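Local coordinates for bacteriocin (Pseudomonas syringae pv. tomato, PDB 4FZL), which probably kills competing bacteria as a colicin M-like, calcium-binding phosphatase that degrades the cell-wall precursor lipid II, at residues 10-18 against 58-66; 180-188 against 231-239. All coordinates share one frame; numbering follows the deposited sequence. Where two conformers were deposited one is given.

Interaction 1 of 2, residues 10-18 against 58-66; sequences LLLQGDLYC and DLRTAYNEI
Tyr-63 of helix 59-70 meets Leu-10, Gly-14, Tyr-17 and Cys-18 where helix 5-12 gives way to helix 14-17, an example of helix-helix packing in which a buried tyrosine is set against the junction of two helices. Its CG lies anti to the backbone N (chi1 175°), directing the ring at the other segment. At the base, CB and CG both sit 3.7 Å from Cys-18 SG, whose sulfur approaches the ring obliquely, a Cys sulfur-aromatic contact. Farther out, CE2 lies 3.6 Å from Gly-14 CA, and CZ touches CD2 of Tyr-17. The tip, OH, comes in near the plane of the Tyr-17 ring at its edge and donates to Leu-10 O at 2.6 Å. Leu-10 O also takes a weak bond from Gln-13 N. Tyr-17 in turn meets Phe-46 of helix 37-54 edge-to-face.

One turn earlier, Arg-60 lays one face of its guanidinium on the backbone, with Gly-14 C 3.5 Å above the plane. Its NH1 and NH2 both hold a single oxygen, Asp-15 OD1, each at 2.9 Å, in a salt bridge with the carboxylate and guanidinium planes 79° apart; NH1 meets the anti lone pair, NH2 comes from above the carboxylate plane. NE is tied to Asn-64 OD1 at 2.9 Å, which helps fix the group's rotation. Water 1 accepts from Arg-60 NH2 and donates to both Leu-11 O and Asn-64 OD1.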
loop_
_atom_site.group_PDB
_atom_site.type_symbol
_atom_site.label_atom_id
_atom_site.label_comp_id
_atom_site.label_asym_id
_atom_site.label_seq_id
_atom_site.Cartn_x
_atom_site.Cartn_y
_atom_site.Cartn_z
ATOM N N LEU A 10 19.128 5.752 13.086
ATOM C CA LEU A 10 17.814 5.117 12.922
ATOM C C LEU A 10 17.061 5.083 14.271
ATOM O O LEU A 10 15.864 5.355 14.286
ATOM C CB LEU A 10 17.883 3.709 12.315
ATOM C CG LEU A 10 18.377 3.561 10.912
ATOM C CD1 LEU A 10 18.630 2.059 10.478
ATOM C CD2 LEU A 10 17.340 4.196 9.902
ATOM N N LEU A 11 17.715 4.595 15.320
ATOM C CA LEU A 11 17.034 4.455 16.600
ATOM C C LEU A 11 16.631 5.807 17.127
ATOM O O LEU A 11 15.527 5.926 17.569
ATOM C CB LEU A 11 17.892 3.733 17.627
ATOM C CG LEU A 11 17.995 2.232 17.268
ATOM C CD1 LEU A 11 18.971 1.520 18.230
ATOM C CD2 LEU A 11 16.606 1.577 17.466
ATOM N N LEU A 12 17.499 6.817 17.011
ATOM C CA LEU A 12 17.147 8.200 17.409
ATOM C C LEU A 12 15.916 8.759 16.658
ATOM O O LEU A 12 15.102 9.490 17.265
ATOM C CB LEU A 12 18.309 9.181 17.192
ATOM C CG LEU A 12 19.398 9.178 18.266
ATOM C CD1 LEU A 12 20.608 10.009 17.830
ATOM C CD2 LEU A 12 18.933 9.690 19.620
ATOM N N GLN A 13 15.775 8.382 15.382
ATOM C CA GLN A 13 14.703 8.881 14.542
ATOM C C GLN A 13 13.423 8.018 14.632
ATOM O O GLN A 13 12.427 8.311 13.987
ATOM C CB GLN A 13 15.153 8.849 13.144
ATOM C CG GLN A 13 16.352 9.698 12.733
ATOM C CD GLN A 13 15.955 11.023 12.154
ATOM O OE1 GLN A 13 16.055 11.245 10.907
ATOM N NE2 GLN A 13 15.420 11.875 13.002
ATOM N N GLY A 14 13.417 6.970 15.464
ATOM C CA GLY A 14 12.230 6.119 15.556
ATOM C C GLY A 14 10.933 6.822 15.960
ATOM O O GLY A 14 9.863 6.505 15.364
ATOM N N ASP A 15 10.992 7.756 16.912
ATOM C CA ASP A 15 9.785 8.454 17.390
ATOM C C ASP A 15 9.162 9.257 16.235
ATOM O O ASP A 15 7.921 9.383 16.098
ATOM C CB ASP A 15 10.146 9.344 18.572
ATOM C CG ASP A 15 10.216 8.607 19.932
ATOM O OD1 ASP A 15 9.828 7.402 20.045
ATOM O OD2 ASP A 15 10.737 9.237 20.870
ATOM N N LEU A 16 10.006 9.840 15.400
ATOM C CA LEU A 16 9.525 10.626 14.263
ATOM C C LEU A 16 9.094 9.747 13.095
ATOM O O LEU A 16 8.043 10.025 12.497
ATOM C CB LEU A 16 10.648 11.572 13.784
ATOM C CG LEU A 16 10.921 12.799 14.680
ATOM C CD1 LEU A 16 12.177 13.535 14.230
ATOM C CD2 LEU A 16 9.672 13.752 14.779
ATOM N N TYR A 17 9.873 8.716 12.664
ATOM C CA TYR A 17 9.502 7.963 11.492
ATOM C C TYR A 17 8.307 7.080 11.769
ATOM O O TYR A 17 7.504 6.887 10.910
ATOM C CB TYR A 17 10.675 7.090 11.069
ATOM C CG TYR A 17 11.821 7.776 10.413
ATOM C CD1 TYR A 17 11.591 8.810 9.521
ATOM C CD2 TYR A 17 13.112 7.318 10.540
ATOM C CE1 TYR A 17 12.606 9.373 8.774
ATOM C CE2 TYR A 17 14.130 7.882 9.766
ATOM C CZ TYR A 17 13.857 8.891 8.874
ATOM O OH TYR A 17 14.869 9.450 8.103
ATOM N N CYS A 18 8.159 6.540 12.963
ATOM C CA CYS A 18 7.007 5.691 13.307
ATOM C C CYS A 18 5.894 6.573 13.904
ATOM O O CYS A 18 5.464 6.426 15.061
ATOM C CB CYS A 18 7.385 4.568 14.296
ATOM S SG CYS A 18 8.520 3.407 13.476
ATOM N N ASP A 58 4.257 -5.598 15.510
ATOM C CA ASP A 58 4.080 -4.194 15.833
ATOM C C ASP A 58 5.071 -3.338 15.027
ATOM O O ASP A 58 6.245 -3.693 14.952
ATOM C CB ASP A 58 4.438 -4.009 17.305
ATOM C CG ASP A 58 4.348 -2.590 17.726
ATOM O OD1 ASP A 58 3.239 -2.003 17.517
ATOM O OD2 ASP A 58 5.337 -2.043 18.286
ATOM N N LEU A 59 4.605 -2.256 14.351
ATOM C CA LEU A 59 5.500 -1.475 13.513
ATOM C C LEU A 59 6.719 -0.954 14.235
ATOM O O LEU A 59 7.859 -1.096 13.776
ATOM C CB LEU A 59 4.795 -0.339 12.791
ATOM C CG LEU A 59 5.582 0.350 11.676
ATOM C CD1 LEU A 59 5.959 -0.556 10.481
ATOM C CD2 LEU A 59 4.802 1.595 11.208
ATOM N N ARG A 60 6.511 -0.278 15.335
ATOM C CA ARG A 60 7.645 0.379 15.949
ATOM C C ARG A 60 8.658 -0.693 16.482
ATOM O O ARG A 60 9.873 -0.509 16.381
ATOM C CB ARG A 60 7.196 1.302 17.086
ATOM C CG ARG A 60 8.305 1.918 17.934
ATOM C CD ARG A 60 9.259 2.687 16.968
ATOM N NE ARG A 60 10.329 3.331 17.729
ATOM C CZ ARG A 60 10.182 4.441 18.448
ATOM N NH1 ARG A 60 9.000 5.025 18.541
ATOM N NH2 ARG A 60 11.226 5.043 19.078
ATOM N N THR A 61 8.147 -1.778 17.074
ATOM C CA THR A 61 8.988 -2.860 17.548
ATOM C C THR A 61 9.802 -3.385 16.425
ATOM O O THR A 61 11.028 -3.554 16.534
ATOM C CB THR A 61 8.197 -3.995 18.198
ATOM O OG1 THR A 61 7.441 -3.417 19.290
ATOM C CG2 THR A 61 9.116 -5.110 18.764
ATOM N N ALA A 62 9.158 -3.607 15.275
ATOM C CA ALA A 62 9.782 -4.189 14.023
ATOM C C ALA A 62 10.916 -3.204 13.575
ATOM O O ALA A 62 12.083 -3.595 13.381
ATOM C CB ALA A 62 8.781 -4.381 12.899
ATOM N N TYR A 63 10.547 -1.925 13.459
ATOM C CA TYR A 63 11.485 -0.887 13.092
ATOM C C TYR A 63 12.722 -0.895 14.011
ATOM O O TYR A 63 13.879 -0.922 13.539
ATOM C CB TYR A 63 10.796 0.479 13.135
ATOM C CG TYR A 63 11.765 1.640 12.875
ATOM C CD1 TYR A 63 11.932 2.092 11.586
ATOM C CD2 TYR A 63 12.468 2.206 13.918
ATOM C CE1 TYR A 63 12.785 3.173 11.295
ATOM C CE2 TYR A 63 13.335 3.212 13.652
ATOM C CZ TYR A 63 13.541 3.713 12.371
ATOM O OH TYR A 63 14.434 4.793 12.129
ATOM N N ASN A 64 12.428 -0.861 15.321
ATOM C CA ASN A 64 13.510 -0.843 16.310
ATOM C C ASN A 64 14.398 -2.124 16.187
ATOM O O ASN A 64 15.673 -2.037 16.232
ATOM C CB ASN A 64 13.007 -0.748 17.742
ATOM C CG ASN A 64 12.412 0.603 18.100
ATOM O OD1 ASN A 64 12.687 1.615 17.492
ATOM N ND2 ASN A 64 11.567 0.607 19.145
ATOM N N GLU A 65 13.749 -3.288 16.014
ATOM C CA GLU A 65 14.516 -4.520 15.884
ATOM C C GLU A 65 15.370 -4.587 14.636
ATOM O O GLU A 65 16.492 -5.132 14.706
ATOM C CB GLU A 65 13.626 -5.749 15.993
ATOM C CG GLU A 65 13.113 -5.896 17.429
ATOM C CD GLU A 65 14.276 -6.193 18.446
ATOM O OE1 GLU A 65 15.083 -7.119 18.225
ATOM O OE2 GLU A 65 14.393 -5.513 19.476
ATOM N N ILE A 66 14.862 -4.084 13.501
ATOM C CA ILE A 66 15.667 -4.025 12.281
ATOM C C ILE A 66 16.845 -3.042 12.483
ATOM O O ILE A 66 18.002 -3.331 12.135
ATOM C CB ILE A 66 14.764 -3.528 11.162
ATOM C CG1 ILE A 66 13.755 -4.601 10.802
ATOM C CG2 ILE A 66 15.591 -3.251 9.933
ATOM C CD1 ILE A 66 12.507 -4.051 10.121
HETATM O O HOH W 1 13.798 3.956 18.345
HETATM O O HOH W 2 6.326 4.802 17.510
#

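Interaction 2 of 2, residues 180-188 against 231-239; sequences ASGAWTFSG and SLPVTVSGN
Gly-238 N donates to Trp-184 O at 2.9 Å with an N-H...O angle of 160°, and the same nitrogen lies beneath the middle of the indole, 3.3 Å from its plane. The returning bond, from Trp-184 N to Gly-238 O, is 3.0 Å long. Trp-184 takes the crowded position between its backbone N and carbonyl carbon (chi1 55°), and this folds the ring across onto the neighbouring strand rather than away from it. The six-membered ring then rests on Gly-238 CA in a CH-pi contact, 3.9 Å from CA to the centroid. With no side chain at Gly-238, the flat ring can settle directly on the peptide backbone. Toward the rim of the same face comes Ser-237 C, while CH2 of the indole touches Val-236 CG1 at 4.0 Å.

The framework is an antiparallel ladder in a mixed sheet: the C-terminal strand 232-238 runs beside strand 184-197, which along residues 184-188 is flanked on its other side by strand 167-178. Trp-184 with Gly-238, Phe-186 with Val-236 and Gly-188 with Val-234 are the hydrogen-bonded pairs. The side chains of Trp-184, Phe-186, Val-234 and Val-236 lie on one face, where Met-132 and Ile-135 of helix 129-135 cover the indole.

The rim of the Phe-186 ring meets Val-234 CG2, 4.0 Å from CE2, and Leu-172 and Ile-176 of strand 167-178 pack against it as well. Across the opposite face, the non-hydrogen-bonded pair Thr-185 and Ser-237 hydrogen-bond through their hydroxyls, Thr-185 OG1 to Ser-237 OG, at 3.1 Å. Thr-185 is also bonded through its backbone to Asp-177, a magnesium ligand in another structure of this protein.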
loop_
_atom_site.group_PDB
_atom_site.type_symbol
_atom_site.label_atom_id
_atom_site.label_comp_id
_atom_site.label_asym_id
_atom_site.label_seq_id
_atom_site.Cartn_x
_atom_site.Cartn_y
_atom_site.Cartn_z
ATOM N N ALA A 180 -41.532 -10.159 -5.118
ATOM C CA ALA A 180 -42.541 -9.636 -6.052
ATOM C C ALA A 180 -42.869 -8.149 -5.714
ATOM O O ALA A 180 -43.344 -7.406 -6.579
ATOM C CB ALA A 180 -43.799 -10.526 -6.115
ATOM N N SER A 181 -42.603 -7.723 -4.473
ATOM C CA SER A 181 -42.591 -6.286 -4.104
ATOM C C SER A 181 -41.629 -5.440 -4.938
ATOM O O SER A 181 -42.010 -4.389 -5.448
ATOM C CB SER A 181 -42.205 -6.089 -2.630
ATOM O OG SER A 181 -43.206 -6.559 -1.747
ATOM N N GLY A 182 -40.384 -5.904 -5.053
ATOM C CA GLY A 182 -39.287 -5.126 -5.641
ATOM C C GLY A 182 -38.240 -4.826 -4.577
ATOM O O GLY A 182 -37.324 -4.060 -4.812
ATOM N N ALA A 183 -38.386 -5.412 -3.387
ATOM C CA ALA A 183 -37.333 -5.371 -2.373
ATOM C C ALA A 183 -36.231 -6.422 -2.670
ATOM O O ALA A 183 -36.549 -7.568 -3.010
ATOM C CB ALA A 183 -37.932 -5.616 -1.012
ATOM N N TRP A 184 -34.960 -6.064 -2.511
ATOM C CA TRP A 184 -33.879 -7.016 -2.854
ATOM C C TRP A 184 -32.739 -6.980 -1.879
ATOM O O TRP A 184 -32.494 -5.954 -1.214
ATOM C CB TRP A 184 -33.323 -6.752 -4.253
ATOM C CG TRP A 184 -32.845 -5.321 -4.424
ATOM C CD1 TRP A 184 -33.577 -4.241 -4.932
ATOM C CD2 TRP A 184 -31.525 -4.749 -4.056
ATOM N NE1 TRP A 184 -32.822 -3.088 -4.922
ATOM C CE2 TRP A 184 -31.581 -3.322 -4.416
ATOM C CE3 TRP A 184 -30.349 -5.256 -3.502
ATOM C CZ2 TRP A 184 -30.499 -2.466 -4.209
ATOM C CZ3 TRP A 184 -29.262 -4.374 -3.294
ATOM C CH2 TRP A 184 -29.336 -3.018 -3.651
ATOM N N THR A 185 -32.065 -8.127 -1.784
ATOM C CA THR A 185 -30.798 -8.267 -1.070
ATOM C C THR A 185 -29.730 -8.842 -1.992
ATOM O O THR A 185 -29.985 -9.752 -2.845
ATOM C CB THR A 185 -30.927 -9.154 0.171
ATOM O OG1 THR A 185 -31.921 -8.586 1.009
ATOM C CG2 THR A 185 -29.591 -9.211 0.971
ATOM N N PHE A 186 -28.533 -8.266 -1.878
ATOM C CA PHE A 186 -27.377 -8.759 -2.598
ATOM C C PHE A 186 -26.459 -9.360 -1.554
ATOM O O PHE A 186 -26.246 -8.754 -0.510
ATOM C CB PHE A 186 -26.649 -7.623 -3.332
ATOM C CG PHE A 186 -25.307 -8.042 -3.859
ATOM C CD1 PHE A 186 -25.190 -8.647 -5.121
ATOM C CD2 PHE A 186 -24.198 -7.969 -3.036
ATOM C CE1 PHE A 186 -23.945 -9.138 -5.577
ATOM C CE2 PHE A 186 -22.943 -8.468 -3.503
ATOM C CZ PHE A 186 -22.827 -9.001 -4.750
ATOM N N SER A 187 -25.975 -10.568 -1.795
ATOM C CA SER A 187 -24.918 -11.178 -0.980
ATOM C C SER A 187 -23.822 -11.635 -1.918
ATOM O O SER A 187 -24.068 -12.274 -2.943
ATOM C CB SER A 187 -25.413 -12.377 -0.142
ATOM O OG SER A 187 -25.632 -13.548 -0.941
ATOM N N GLY A 188 -22.600 -11.282 -1.581
ATOM C CA GLY A 188 -21.514 -11.660 -2.380
ATOM C C GLY A 188 -20.223 -11.166 -1.892
ATOM O O GLY A 188 -20.040 -11.122 -0.696
ATOM N N SER A 231 -10.950 -11.759 -1.136
ATOM C CA SER A 231 -12.254 -11.242 -1.302
ATOM C C SER A 231 -12.775 -10.709 -0.003
ATOM O O SER A 231 -12.360 -11.173 1.057
ATOM C CB SER A 231 -13.136 -12.342 -1.912
ATOM O OG SER A 231 -13.285 -13.383 -0.947
ATOM N N LEU A 232 -13.632 -9.700 -0.115
ATOM C CA LEU A 232 -14.290 -9.089 1.015
ATOM C C LEU A 232 -15.780 -9.407 0.897
ATOM O O LEU A 232 -16.463 -8.879 -0.016
ATOM C CB LEU A 232 -14.138 -7.609 0.999
ATOM C CG LEU A 232 -12.695 -7.126 1.141
ATOM C CD1 LEU A 232 -12.645 -5.593 0.926
ATOM C CD2 LEU A 232 -12.123 -7.593 2.471
ATOM N N PRO A 233 -16.296 -10.267 1.815
ATOM C CA PRO A 233 -17.704 -10.542 1.703
ATOM C C PRO A 233 -18.491 -9.342 2.063
ATOM O O PRO A 233 -18.100 -8.618 2.998
ATOM C CB PRO A 233 -17.967 -11.686 2.696
ATOM C CG PRO A 233 -16.731 -11.864 3.463
ATOM C CD PRO A 233 -15.634 -11.031 2.872
ATOM N N VAL A 234 -19.583 -9.118 1.327
ATOM C CA VAL A 234 -20.491 -7.994 1.536
ATOM C C VAL A 234 -21.954 -8.327 1.298
ATOM O O VAL A 234 -22.269 -9.196 0.467
ATOM C CB VAL A 234 -20.178 -6.795 0.604
ATOM C CG1 VAL A 234 -18.778 -6.228 0.961
ATOM C CG2 VAL A 234 -20.282 -7.107 -0.855
ATOM N N THR A 235 -22.825 -7.542 1.934
ATOM C CA THR A 235 -24.266 -7.631 1.774
ATOM C C THR A 235 -24.854 -6.225 1.580
ATOM O O THR A 235 -24.447 -5.282 2.281
ATOM C CB THR A 235 -24.844 -8.303 3.013
ATOM O OG1 THR A 235 -24.475 -7.539 4.161
ATOM C CG2 THR A 235 -24.250 -9.688 3.150
ATOM N N VAL A 236 -25.799 -6.094 0.667
ATOM C CA VAL A 236 -26.406 -4.822 0.357
ATOM C C VAL A 236 -27.864 -5.101 0.069
ATOM O O VAL A 236 -28.201 -6.096 -0.602
ATOM C CB VAL A 236 -25.764 -4.139 -0.885
ATOM C CG1 VAL A 236 -26.286 -2.725 -1.010
ATOM C CG2 VAL A 236 -24.239 -4.097 -0.779
ATOM N N SER A 237 -28.728 -4.243 0.582
ATOM C CA SER A 237 -30.142 -4.346 0.259
ATOM C C SER A 237 -30.720 -3.030 -0.272
ATOM O O SER A 237 -30.104 -1.969 -0.151
ATOM C CB SER A 237 -30.886 -4.792 1.499
ATOM O OG SER A 237 -30.367 -6.039 1.926
ATOM N N GLY A 238 -31.882 -3.108 -0.917
ATOM C CA GLY A 238 -32.603 -1.883 -1.294
ATOM C C GLY A 238 -33.992 -2.118 -1.827
ATOM O O GLY A 238 -34.540 -3.207 -1.620
ATOM N N ASN A 239 -34.537 -1.090 -2.509
ATOM C CA ASN A 239 -35.865 -1.129 -3.168
ATOM C C ASN A 239 -36.013 -0.474 -4.557
ATOM O O ASN A 239 -36.697 -1.026 -5.406
ATOM C CB ASN A 239 -36.940 -0.577 -2.241
ATOM C CG ASN A 239 -37.766 -1.683 -1.632
ATOM O OD1 ASN A 239 -37.347 -2.304 -0.640
ATOM N ND2 ASN A 239 -38.898 -2.026 -2.305
#

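Overall arrangement
The two contacts show how the bonding groups change with the secondary structure they join. Their centres are 44 Å apart, on opposite sides of the chain's centre, and they share no helix or strand. Interaction 1 is partly buried and joins helices near the N-terminus, away from the annotated metal sites; every direct hydrogen bond across it has a side-chain donor, and ordered water adds further links. Interaction 2 is a surface contact within the mixed sheet, about 30 Å from the chain's centre (centre to centre), where main-chain hydrogen bonds carry the pairing and aromatic rings pack on one side. Sequence order keeps them in series, the helical pair closing before the strand pair begins.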